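Local coordinates for protein tryptophan--tRNA ligase (Pyrococcus horikoshii, PDB 3JXE) that catalyses the ATP-dependent joining of L-tryptophan to tRNA(Trp), releasing AMP and diphosphate, as a class I aminoacyl-tRNA synthetase, at residues F5-W10 with A213-D218; W10-V15 with S251-A256; R52-S57 with K242-L247. All blocks are in the same frame, centred on the assembly; numbering follows the deposited sequence.

Overall arrangement
The three contacts illustrate how a class I synthetase can build one nucleotide site from segments far apart in sequence. Contacts 1 and 2, their centres about 9 Å apart, use successive strands of the N-terminal hairpin, joined by a probable hydrogen bond of 2.9 Å between K6 O and E13 N. Contact 3 is centred about 12 Å from each of the others and meets both through F243, whose CZ lies 3.5 Å from D216 CB and 3.7 Å from V12 CG2. A probable backbone bond, M254 N to V244 O (2.9 Å), joins contact 3 to the KMSKS region. All touch tryptophanyl-5'AMP: contact 1 its ribose and tryptophanyl part, contacts 2 and 3 its adenine.

Contact 1. Residues F5-W10 with A213-D218; sequences FKVTPW and AAIDQD. With TYM (tryptophanyl-5'AMP), chain E.
V7 and D216 set their side chains at about a right angle, and the valine branch that does the touching is CG1. Anti to the backbone N (chi1 178°), CG1 comes within 3.9 Å of D216 CA, and it also brushes CG2 of I215. P9 carries the other half of the contact. The carbonyl O of D216 lies over the P9 ring, and P9 CA makes a CA-H...O contact of 3.3 Å to it, while P9 CB rests over the rim of one face of the W10 indole.

The D216 carboxylate reaches the ligand through OD2, which accepts a hydrogen bond from the ribose O2' of tryptophanyl-5'AMP (2.9 Å); O2' in turn accepts one from A214 N (2.9 Å). The other carboxylate oxygen, OD1, takes a weak hydrogen bond from Q217 NE2 (3.2 Å). A bend at chi2 (-57°) sets CD of Q217; NE2 then lies 3.5 Å from P9 O, without a hydrogen bond, and OE1 accepts from Q198 and approaches CA of the tryptophanyl part. An alanine in place of Q217 would probably leave D216 OD1 without this donor and Q198 NE2 without the oxygen it donates to, lose the OE1 contact with the tryptophanyl CA, and let the carboxylate turn somewhat more freely while OD2 still holds O2'.

A214 to Q217 lie where strand 209-214 gives way to a 3-10 turn. The chemistry divides accordingly: apolar packing and a CA-H...O contact hold the hairpin against the turn, whereas the ribose hydroxyl is gripped by one backbone N-H and one carboxylate, with a weak further bond from the Q217 amide to its other oxygen.

Contact 2. Residues W10-V15 with S251-A256; sequences WEVEGV and SGKMSA. With TYM (tryptophanyl-5'AMP), chain E; SO4 (sulfate ion), chain F.
The KMSKS region begins at K253, and the alkyl chain of this lysine crosses V12 of the N-terminal hairpin at about a right angle. V12 CG2 meets K253 CD at 3.8 Å, with CB of the valine also close to CG and CD, while its CG1 lies against the backbone of G252. V12 CG1 is anti to the backbone N (chi1 178°), and this leaves CG2, beside that N, as the branch lying against the lysine chain.

Farther along, the two backbones are tied by one hydrogen bond, G252 N to G14 O, 2.9 Å long. It is nearly straight at the hydrogen (171°), yet the donor stands well above the plane of the carbonyl. A side chain at G252 would come tight against V12 O. Beside this bond S251 CB packs against G14 C at 3.5 Å, and V15 CG1 reaches the same CB at 3.7 Å; the serine hydroxyl itself pairs with S249.

In class I synthetases the mobile KMSKS loop acts together with the HIGH region on the phosphates of ATP, and the bound groups are consistent with this. K253 runs extended as far as CE and then bends at chi4 (74°), giving NZ a hydrogen bond to N7 of the adenine at 3.2 Å and a weak one to O1 of a sulfate, probably from the crystallisation liquor; sulfate O2 lies nearer NZ, at 2.8 Å. S255 and A256 continue round the ion: S255 OG donates to O1 at 2.8 Å and A256 N to O4, also at 2.8 Å. H87 and H90 of the HIGH region bind the same sulfate, which probably marks an anion site of the kind a phosphate could occupy. M254 O accepts a weak bond from adenine N6.

Contact 3. Residues R52-S57 with K242-L247; sequences RKFFFS and KFVPSL. With TYM (tryptophanyl-5'AMP), chain E.
The ring of F54 has the backbone N of K242 over the centre of one face, with F243 O and C2 of the adenine at its edge; K242 O lies close to CZ, and V244 CG2 approaches CZ obliquely at 3.8 Å. F56 carries S57 CB over one face, toward the rim, and K242 CG comes slantwise to its CD2 at 3.5 Å. The F243 ring turns its edge to adenine C6.

K242 thus touches both rings, CB against F54 CE2 and CG against F56, its extended chain running past F54 O toward K53 O. Its N-H donates to F54 O at 2.8 Å, the only hydrogen bond across the contact. F54 CG is anti to the backbone N (chi1 179°), and the ring beyond it reaches the loop that reads the base: V244 N donates almost linearly to adenine N1 at 2.8 Å, and N6 gives a weak bond to V244 O.

K53 closes a Schellman motif at the end of helix 48-51, after which F56 and S57 form a classic beta bulge opposite H240. F54 and V244 together pack on I92 of helix 88-104 and I309 of helix 301-311, next to strand 237-241.

Contact 1. Residues F5-W10 with A213-D218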
# COMPACT_ATOMS: atom_id res chain seq x y z
N PHE B 5 0.26 -9.05 31.79
CA PHE B 5 -0.50 -9.65 30.70
C PHE B 5 -0.28 -8.81 29.44
O PHE B 5 -0.12 -7.59 29.52
CB PHE B 5 -2.00 -9.73 31.05
CG PHE B 5 -2.64 -8.40 31.33
CD1 PHE B 5 -3.25 -7.67 30.32
CD2 PHE B 5 -2.64 -7.88 32.62
CE1 PHE B 5 -3.85 -6.44 30.58
CE2 PHE B 5 -3.24 -6.65 32.90
CZ PHE B 5 -3.84 -5.93 31.87
N LYS B 6 -0.25 -9.47 28.28
CA LYS B 6 0.00 -8.78 27.02
C LYS B 6 -1.27 -8.67 26.18
O LYS B 6 -1.96 -9.67 25.96
CB LYS B 6 1.11 -9.48 26.24
CG LYS B 6 1.84 -8.59 25.25
CD LYS B 6 2.91 -9.37 24.50
CE LYS B 6 3.73 -8.45 23.62
NZ LYS B 6 4.71 -9.21 22.79
N VAL B 7 -1.58 -7.46 25.72
CA VAL B 7 -2.71 -7.22 24.82
C VAL B 7 -2.26 -6.35 23.64
O VAL B 7 -2.21 -5.12 23.75
CB VAL B 7 -3.94 -6.60 25.54
CG1 VAL B 7 -5.07 -6.32 24.56
CG2 VAL B 7 -4.44 -7.50 26.65
N THR B 8 -1.93 -7.00 22.53
CA THR B 8 -1.57 -6.31 21.29
C THR B 8 -2.59 -6.71 20.21
O THR B 8 -3.35 -7.66 20.41
CB THR B 8 -0.13 -6.66 20.81
OG1 THR B 8 -0.13 -7.93 20.15
CG2 THR B 8 0.84 -6.70 21.99
N PRO B 9 -2.62 -5.99 19.08
CA PRO B 9 -3.52 -6.37 17.98
C PRO B 9 -3.24 -7.75 17.36
O PRO B 9 -3.90 -8.12 16.40
CB PRO B 9 -3.28 -5.27 16.94
CG PRO B 9 -2.71 -4.13 17.70
CD PRO B 9 -1.87 -4.76 18.75
N TRP B 10 -2.27 -8.49 17.91
CA TRP B 10 -1.89 -9.79 17.36
C TRP B 10 -1.78 -10.92 18.39
O TRP B 10 -1.74 -12.09 18.01
CB TRP B 10 -0.58 -9.68 16.57
CG TRP B 10 -0.66 -8.71 15.44
CD1 TRP B 10 -1.19 -8.92 14.20
CD2 TRP B 10 -0.21 -7.35 15.46
NE1 TRP B 10 -1.09 -7.78 13.44
CE2 TRP B 10 -0.49 -6.80 14.19
CE3 TRP B 10 0.42 -6.54 16.42
CZ2 TRP B 10 -0.17 -5.49 13.85
CZ3 TRP B 10 0.73 -5.23 16.08
CH2 TRP B 10 0.44 -4.72 14.81
N ALA B 213 -15.45 -3.14 18.24
CA ALA B 213 -14.47 -4.23 18.20
C ALA B 213 -14.06 -4.60 19.63
O ALA B 213 -14.57 -4.03 20.59
CB ALA B 213 -13.25 -3.82 17.39
N ALA B 214 -13.16 -5.57 19.76
CA ALA B 214 -12.60 -5.89 21.08
C ALA B 214 -11.43 -4.97 21.38
O ALA B 214 -10.83 -4.38 20.47
CB ALA B 214 -12.20 -7.36 21.16
N ILE B 215 -11.09 -4.87 22.66
CA ILE B 215 -10.09 -3.93 23.16
C ILE B 215 -8.70 -4.10 22.51
O ILE B 215 -7.90 -3.16 22.50
CB ILE B 215 -10.02 -3.99 24.72
CG1 ILE B 215 -10.02 -2.59 25.37
CG2 ILE B 215 -8.92 -4.95 25.22
CD1 ILE B 215 -8.87 -1.66 25.00
N ASP B 216 -8.43 -5.28 21.95
CA ASP B 216 -7.12 -5.58 21.36
C ASP B 216 -6.80 -4.75 20.11
O ASP B 216 -5.63 -4.58 19.76
CB ASP B 216 -6.99 -7.07 21.06
CG ASP B 216 -7.95 -7.55 19.97
OD1 ASP B 216 -7.55 -8.40 19.16
OD2 ASP B 216 -9.11 -7.07 19.93
N GLN B 217 -7.83 -4.26 19.44
CA GLN B 217 -7.67 -3.52 18.18
C GLN B 217 -7.45 -2.02 18.39
O GLN B 217 -7.22 -1.28 17.43
CB GLN B 217 -8.87 -3.75 17.27
CG GLN B 217 -8.99 -5.18 16.74
CD GLN B 217 -7.76 -5.62 15.98
OE1 GLN B 217 -7.36 -4.99 15.00
NE2 GLN B 217 -7.15 -6.71 16.44
N ASP B 218 -7.49 -1.60 19.65
CA ASP B 218 -7.44 -0.18 20.02
C ASP B 218 -6.18 0.61 19.62
O ASP B 218 -6.31 1.78 19.23
CB ASP B 218 -7.72 -0.01 21.52
CG ASP B 218 -7.90 1.44 21.92
OD1 ASP B 218 -8.89 2.06 21.49
OD2 ASP B 218 -7.03 1.96 22.66
P TYM E . -9.33 -10.38 14.05
O1P TYM E . -9.62 -11.00 12.74
O2P TYM E . -8.25 -10.94 14.90
O5' TYM E . -10.68 -10.39 14.94
C5' TYM E . -11.89 -9.86 14.39
C4' TYM E . -12.76 -9.23 15.48
O4' TYM E . -12.93 -10.16 16.58
C1' TYM E . -12.49 -9.52 17.81
N9 TYM E . -11.97 -10.63 18.66
C4 TYM E . -12.55 -11.10 19.77
N3 TYM E . -13.67 -10.77 20.45
C2 TYM E . -14.02 -11.42 21.55
N1 TYM E . -13.29 -12.42 22.02
C6 TYM E . -12.16 -12.81 21.40
N6 TYM E . -11.44 -13.81 21.89
C5 TYM E . -11.77 -12.15 20.24
N7 TYM E . -10.74 -12.28 19.40
C8 TYM E . -10.87 -11.36 18.44
C2' TYM E . -11.48 -8.47 17.36
O2' TYM E . -11.45 -7.39 18.29
C3' TYM E . -12.10 -7.98 16.06
O3' TYM E . -13.12 -7.01 16.33
NH3 TYM E . -6.61 -6.73 12.12
CA TYM E . -7.98 -7.07 12.51
CB TYM E . -8.91 -6.88 11.31
CG TYM E . -9.56 -5.46 11.28
CD2 TYM E . -10.43 -4.89 12.21
CE2 TYM E . -10.74 -3.60 11.77
CE3 TYM E . -10.97 -5.38 13.40
CD1 TYM E . -9.38 -4.52 10.33
NE1 TYM E . -10.11 -3.36 10.63
CZ2 TYM E . -11.60 -2.81 12.52
CZ3 TYM E . -11.83 -4.57 14.15
CH2 TYM E . -12.15 -3.29 13.71
C TYM E . -8.05 -8.53 12.97
O TYM E . -7.23 -9.36 12.55
OPP TYM E . -9.07 -8.80 13.84

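Contact 2. Residues W10-V15 with S251-A256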
# COMPACT_ATOMS: atom_id res chain seq x y z
N TRP B 10 -2.27 -8.49 17.91
CA TRP B 10 -1.89 -9.79 17.36
C TRP B 10 -1.78 -10.92 18.39
O TRP B 10 -1.74 -12.09 18.01
CB TRP B 10 -0.58 -9.68 16.57
CG TRP B 10 -0.66 -8.71 15.44
CD1 TRP B 10 -1.19 -8.92 14.20
CD2 TRP B 10 -0.21 -7.35 15.46
NE1 TRP B 10 -1.09 -7.78 13.44
CE2 TRP B 10 -0.49 -6.80 14.19
CE3 TRP B 10 0.42 -6.54 16.42
CZ2 TRP B 10 -0.17 -5.49 13.85
CZ3 TRP B 10 0.73 -5.23 16.08
CH2 TRP B 10 0.44 -4.72 14.81
N GLU B 11 -1.73 -10.57 19.67
CA GLU B 11 -1.64 -11.57 20.74
C GLU B 11 -2.21 -11.09 22.07
O GLU B 11 -2.06 -9.93 22.44
CB GLU B 11 -0.19 -12.05 20.92
CG GLU B 11 0.83 -10.94 21.14
CD GLU B 11 2.22 -11.47 21.44
OE1 GLU B 11 2.40 -12.11 22.49
OE2 GLU B 11 3.13 -11.22 20.62
N VAL B 12 -2.87 -12.01 22.78
CA VAL B 12 -3.38 -11.76 24.13
C VAL B 12 -2.91 -12.89 25.05
O VAL B 12 -3.30 -14.05 24.87
CB VAL B 12 -4.92 -11.64 24.16
CG1 VAL B 12 -5.43 -11.44 25.58
CG2 VAL B 12 -5.39 -10.49 23.27
N GLU B 13 -2.06 -12.54 26.02
CA GLU B 13 -1.47 -13.53 26.92
C GLU B 13 -1.74 -13.20 28.39
O GLU B 13 -1.70 -12.04 28.78
CB GLU B 13 0.03 -13.64 26.68
CG GLU B 13 0.42 -14.27 25.35
CD GLU B 13 1.90 -14.14 25.03
OE1 GLU B 13 2.64 -13.44 25.78
OE2 GLU B 13 2.34 -14.73 24.02
N GLY B 14 -2.02 -14.24 29.18
CA GLY B 14 -2.24 -14.08 30.62
C GLY B 14 -3.64 -13.60 30.99
O GLY B 14 -4.42 -13.22 30.11
N VAL B 15 -3.94 -13.62 32.28
CA VAL B 15 -5.22 -13.12 32.79
C VAL B 15 -5.28 -11.60 32.64
O VAL B 15 -4.42 -10.88 33.14
CB VAL B 15 -5.53 -13.56 34.26
CG1 VAL B 15 -5.80 -15.11 34.30
CG2 VAL B 15 -4.37 -13.15 35.24
N SER B 251 -6.99 -17.55 31.23
CA SER B 251 -6.02 -16.58 30.74
C SER B 251 -6.02 -16.53 29.21
O SER B 251 -6.43 -17.49 28.54
CB SER B 251 -4.61 -16.90 31.26
OG SER B 251 -4.06 -18.04 30.62
N GLY B 252 -5.56 -15.41 28.66
CA GLY B 252 -5.57 -15.18 27.21
C GLY B 252 -6.99 -14.98 26.70
O GLY B 252 -7.81 -14.35 27.36
N LYS B 253 -7.26 -15.52 25.52
CA LYS B 253 -8.59 -15.46 24.91
C LYS B 253 -8.84 -16.70 24.04
O LYS B 253 -7.94 -17.53 23.86
CB LYS B 253 -8.76 -14.18 24.09
CG LYS B 253 -7.87 -14.08 22.85
CD LYS B 253 -8.15 -12.80 22.08
CE LYS B 253 -7.32 -12.73 20.80
NZ LYS B 253 -7.82 -13.66 19.75
N MET B 254 -10.05 -16.82 23.51
CA MET B 254 -10.37 -17.87 22.56
C MET B 254 -9.64 -17.57 21.25
O MET B 254 -9.85 -16.53 20.63
CB MET B 254 -11.87 -17.96 22.32
CG MET B 254 -12.29 -19.17 21.51
SD MET B 254 -13.98 -19.09 20.89
CE MET B 254 -14.92 -19.33 22.40
N SER B 255 -8.77 -18.50 20.85
CA SER B 255 -7.95 -18.32 19.66
C SER B 255 -7.93 -19.59 18.81
O SER B 255 -8.03 -20.70 19.33
CB SER B 255 -6.52 -17.93 20.06
OG SER B 255 -5.68 -17.83 18.93
N ALA B 256 -7.78 -19.40 17.50
CA ALA B 256 -7.67 -20.52 16.56
C ALA B 256 -6.36 -21.30 16.73
O ALA B 256 -6.21 -22.40 16.18
CB ALA B 256 -7.81 -20.02 15.12
P TYM E . -9.33 -10.38 14.05
O1P TYM E . -9.62 -11.00 12.74
O2P TYM E . -8.25 -10.94 14.90
O5' TYM E . -10.68 -10.39 14.94
C5' TYM E . -11.89 -9.86 14.39
C4' TYM E . -12.76 -9.23 15.48
O4' TYM E . -12.93 -10.16 16.58
C1' TYM E . -12.49 -9.52 17.81
N9 TYM E . -11.97 -10.63 18.66
C4 TYM E . -12.55 -11.10 19.77
N3 TYM E . -13.67 -10.77 20.45
C2 TYM E . -14.02 -11.42 21.55
N1 TYM E . -13.29 -12.42 22.02
C6 TYM E . -12.16 -12.81 21.40
N6 TYM E . -11.44 -13.81 21.89
C5 TYM E . -11.77 -12.15 20.24
N7 TYM E . -10.74 -12.28 19.40
C8 TYM E . -10.87 -11.36 18.44
C2' TYM E . -11.48 -8.47 17.36
O2' TYM E . -11.45 -7.39 18.29
C3' TYM E . -12.10 -7.98 16.06
O3' TYM E . -13.12 -7.01 16.33
NH3 TYM E . -6.61 -6.73 12.12
CA TYM E . -7.98 -7.07 12.51
CB TYM E . -8.91 -6.88 11.31
CG TYM E . -9.56 -5.46 11.28
CD2 TYM E . -10.43 -4.89 12.21
CE2 TYM E . -10.74 -3.60 11.77
CE3 TYM E . -10.97 -5.38 13.40
CD1 TYM E . -9.38 -4.52 10.33
NE1 TYM E . -10.11 -3.36 10.63
CZ2 TYM E . -11.60 -2.81 12.52
CZ3 TYM E . -11.83 -4.57 14.15
CH2 TYM E . -12.15 -3.29 13.71
C TYM E . -8.05 -8.53 12.97
O TYM E . -7.23 -9.36 12.55
OPP TYM E . -9.07 -8.80 13.84
S SO4 F . -7.51 -15.60 16.87
O1 SO4 F . -6.27 -15.41 17.62
O2 SO4 F . -8.65 -15.51 17.79
O3 SO4 F . -7.65 -14.58 15.84
O4 SO4 F . -7.49 -16.92 16.24

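Contact 3. Residues R52-S57 with K242-L247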
# COMPACT_ATOMS: atom_id res chain seq x y z
N ARG B 52 -25.31 -6.22 29.64
CA ARG B 52 -24.53 -7.00 30.59
C ARG B 52 -23.05 -6.59 30.60
O ARG B 52 -22.21 -7.28 31.19
CB ARG B 52 -24.70 -8.50 30.35
CG ARG B 52 -26.10 -9.01 30.64
CD ARG B 52 -26.18 -10.52 30.52
NE ARG B 52 -27.56 -10.97 30.32
CZ ARG B 52 -27.91 -12.19 29.94
NH1 ARG B 52 -26.98 -13.12 29.71
NH2 ARG B 52 -29.19 -12.50 29.78
N LYS B 53 -22.76 -5.46 29.95
CA LYS B 53 -21.45 -4.81 29.98
C LYS B 53 -20.28 -5.67 29.50
O LYS B 53 -19.19 -5.64 30.08
CB LYS B 53 -21.17 -4.19 31.36
CG LYS B 53 -22.05 -2.99 31.68
CD LYS B 53 -21.94 -2.58 33.14
CE LYS B 53 -22.89 -1.43 33.45
NZ LYS B 53 -22.89 -1.10 34.90
N PHE B 54 -20.51 -6.44 28.44
CA PHE B 54 -19.44 -7.15 27.75
C PHE B 54 -18.62 -6.12 26.97
O PHE B 54 -17.39 -6.22 26.90
CB PHE B 54 -20.00 -8.22 26.82
CG PHE B 54 -18.94 -8.98 26.06
CD1 PHE B 54 -18.85 -8.87 24.68
CD2 PHE B 54 -18.03 -9.79 26.73
CE1 PHE B 54 -17.88 -9.57 23.97
CE2 PHE B 54 -17.05 -10.49 26.03
CZ PHE B 54 -16.97 -10.38 24.65
N PHE B 55 -19.32 -5.14 26.40
CA PHE B 55 -18.70 -3.92 25.93
C PHE B 55 -18.54 -3.00 27.13
O PHE B 55 -19.53 -2.51 27.69
CB PHE B 55 -19.53 -3.27 24.83
CG PHE B 55 -19.31 -3.87 23.47
CD1 PHE B 55 -19.95 -5.05 23.09
CD2 PHE B 55 -18.46 -3.25 22.56
CE1 PHE B 55 -19.74 -5.60 21.83
CE2 PHE B 55 -18.24 -3.80 21.30
CZ PHE B 55 -18.88 -4.97 20.93
N PHE B 56 -17.29 -2.78 27.53
CA PHE B 56 -16.98 -2.13 28.80
C PHE B 56 -16.32 -0.76 28.63
O PHE B 56 -16.40 0.08 29.53
CB PHE B 56 -16.06 -3.04 29.63
CG PHE B 56 -14.67 -3.17 29.08
CD1 PHE B 56 -13.60 -2.57 29.73
CD2 PHE B 56 -14.42 -3.89 27.91
CE1 PHE B 56 -12.30 -2.68 29.23
CE2 PHE B 56 -13.13 -4.00 27.40
CZ PHE B 56 -12.07 -3.40 28.07
N SER B 57 -15.68 -0.56 27.48
CA SER B 57 -14.92 0.66 27.23
C SER B 57 -15.35 1.35 25.94
O SER B 57 -15.90 0.71 25.04
CB SER B 57 -13.42 0.33 27.18
OG SER B 57 -12.66 1.49 26.91
N LYS B 242 -14.92 -6.88 25.79
CA LYS B 242 -13.99 -7.79 26.45
C LYS B 242 -13.69 -8.96 25.52
O LYS B 242 -14.13 -8.98 24.37
CB LYS B 242 -14.58 -8.30 27.77
CG LYS B 242 -14.70 -7.26 28.87
CD LYS B 242 -15.36 -7.83 30.11
CE LYS B 242 -15.65 -6.74 31.13
NZ LYS B 242 -16.33 -7.28 32.34
N PHE B 243 -12.92 -9.93 26.01
CA PHE B 243 -12.63 -11.13 25.23
C PHE B 243 -13.51 -12.29 25.67
O PHE B 243 -13.88 -12.41 26.84
CB PHE B 243 -11.16 -11.52 25.36
CG PHE B 243 -10.20 -10.47 24.87
CD1 PHE B 243 -9.30 -9.88 25.74
CD2 PHE B 243 -10.21 -10.07 23.53
CE1 PHE B 243 -8.41 -8.91 25.29
CE2 PHE B 243 -9.33 -9.10 23.08
CZ PHE B 243 -8.43 -8.52 23.96
N VAL B 244 -13.85 -13.15 24.71
CA VAL B 244 -14.49 -14.42 25.01
C VAL B 244 -13.39 -15.41 25.39
O VAL B 244 -12.49 -15.67 24.59
CB VAL B 244 -15.30 -14.96 23.81
CG1 VAL B 244 -16.09 -16.20 24.20
CG2 VAL B 244 -16.24 -13.89 23.28
N PRO B 245 -13.45 -15.95 26.62
CA PRO B 245 -12.41 -16.88 27.08
C PRO B 245 -12.53 -18.25 26.42
O PRO B 245 -13.61 -18.62 25.94
CB PRO B 245 -12.67 -16.98 28.58
CG PRO B 245 -14.13 -16.72 28.72
CD PRO B 245 -14.48 -15.73 27.65
N SER B 246 -11.43 -19.00 26.40
CA SER B 246 -11.45 -20.37 25.89
C SER B 246 -12.08 -21.31 26.92
O SER B 246 -12.25 -20.93 28.08
CB SER B 246 -10.03 -20.83 25.52
OG SER B 246 -9.23 -21.04 26.66
N LEU B 247 -12.42 -22.52 26.48
CA LEU B 247 -13.07 -23.52 27.34
C LEU B 247 -12.29 -23.82 28.62
O LEU B 247 -12.81 -23.66 29.72
CB LEU B 247 -13.32 -24.81 26.56
CG LEU B 247 -14.58 -24.91 25.71
CD1 LEU B 247 -14.44 -26.02 24.68
CD2 LEU B 247 -15.82 -25.11 26.58
P TYM E . -9.33 -10.38 14.05
O1P TYM E . -9.62 -11.00 12.74
O2P TYM E . -8.25 -10.94 14.90
O5' TYM E . -10.68 -10.39 14.94
C5' TYM E . -11.89 -9.86 14.39
C4' TYM E . -12.76 -9.23 15.48
O4' TYM E . -12.93 -10.16 16.58
C1' TYM E . -12.49 -9.52 17.81
N9 TYM E . -11.97 -10.63 18.66
C4 TYM E . -12.55 -11.10 19.77
N3 TYM E . -13.67 -10.77 20.45
C2 TYM E . -14.02 -11.42 21.55
N1 TYM E . -13.29 -12.42 22.02
C6 TYM E . -12.16 -12.81 21.40
N6 TYM E . -11.44 -13.81 21.89
C5 TYM E . -11.77 -12.15 20.24
N7 TYM E . -10.74 -12.28 19.40
C8 TYM E . -10.87 -11.36 18.44
C2' TYM E . -11.48 -8.47 17.36
O2' TYM E . -11.45 -7.39 18.29
C3' TYM E . -12.10 -7.98 16.06
O3' TYM E . -13.12 -7.01 16.33
NH3 TYM E . -6.61 -6.73 12.12
CA TYM E . -7.98 -7.07 12.51
CB TYM E . -8.91 -6.88 11.31
CG TYM E . -9.56 -5.46 11.28
CD2 TYM E . -10.43 -4.89 12.21
CE2 TYM E . -10.74 -3.60 11.77
CE3 TYM E . -10.97 -5.38 13.40
CD1 TYM E . -9.38 -4.52 10.33
NE1 TYM E . -10.11 -3.36 10.63
CZ2 TYM E . -11.60 -2.81 12.52
CZ3 TYM E . -11.83 -4.57 14.15
CH2 TYM E . -12.15 -3.29 13.71
C TYM E . -8.05 -8.53 12.97
O TYM E . -7.23 -9.36 12.55
OPP TYM E . -9.07 -8.80 13.84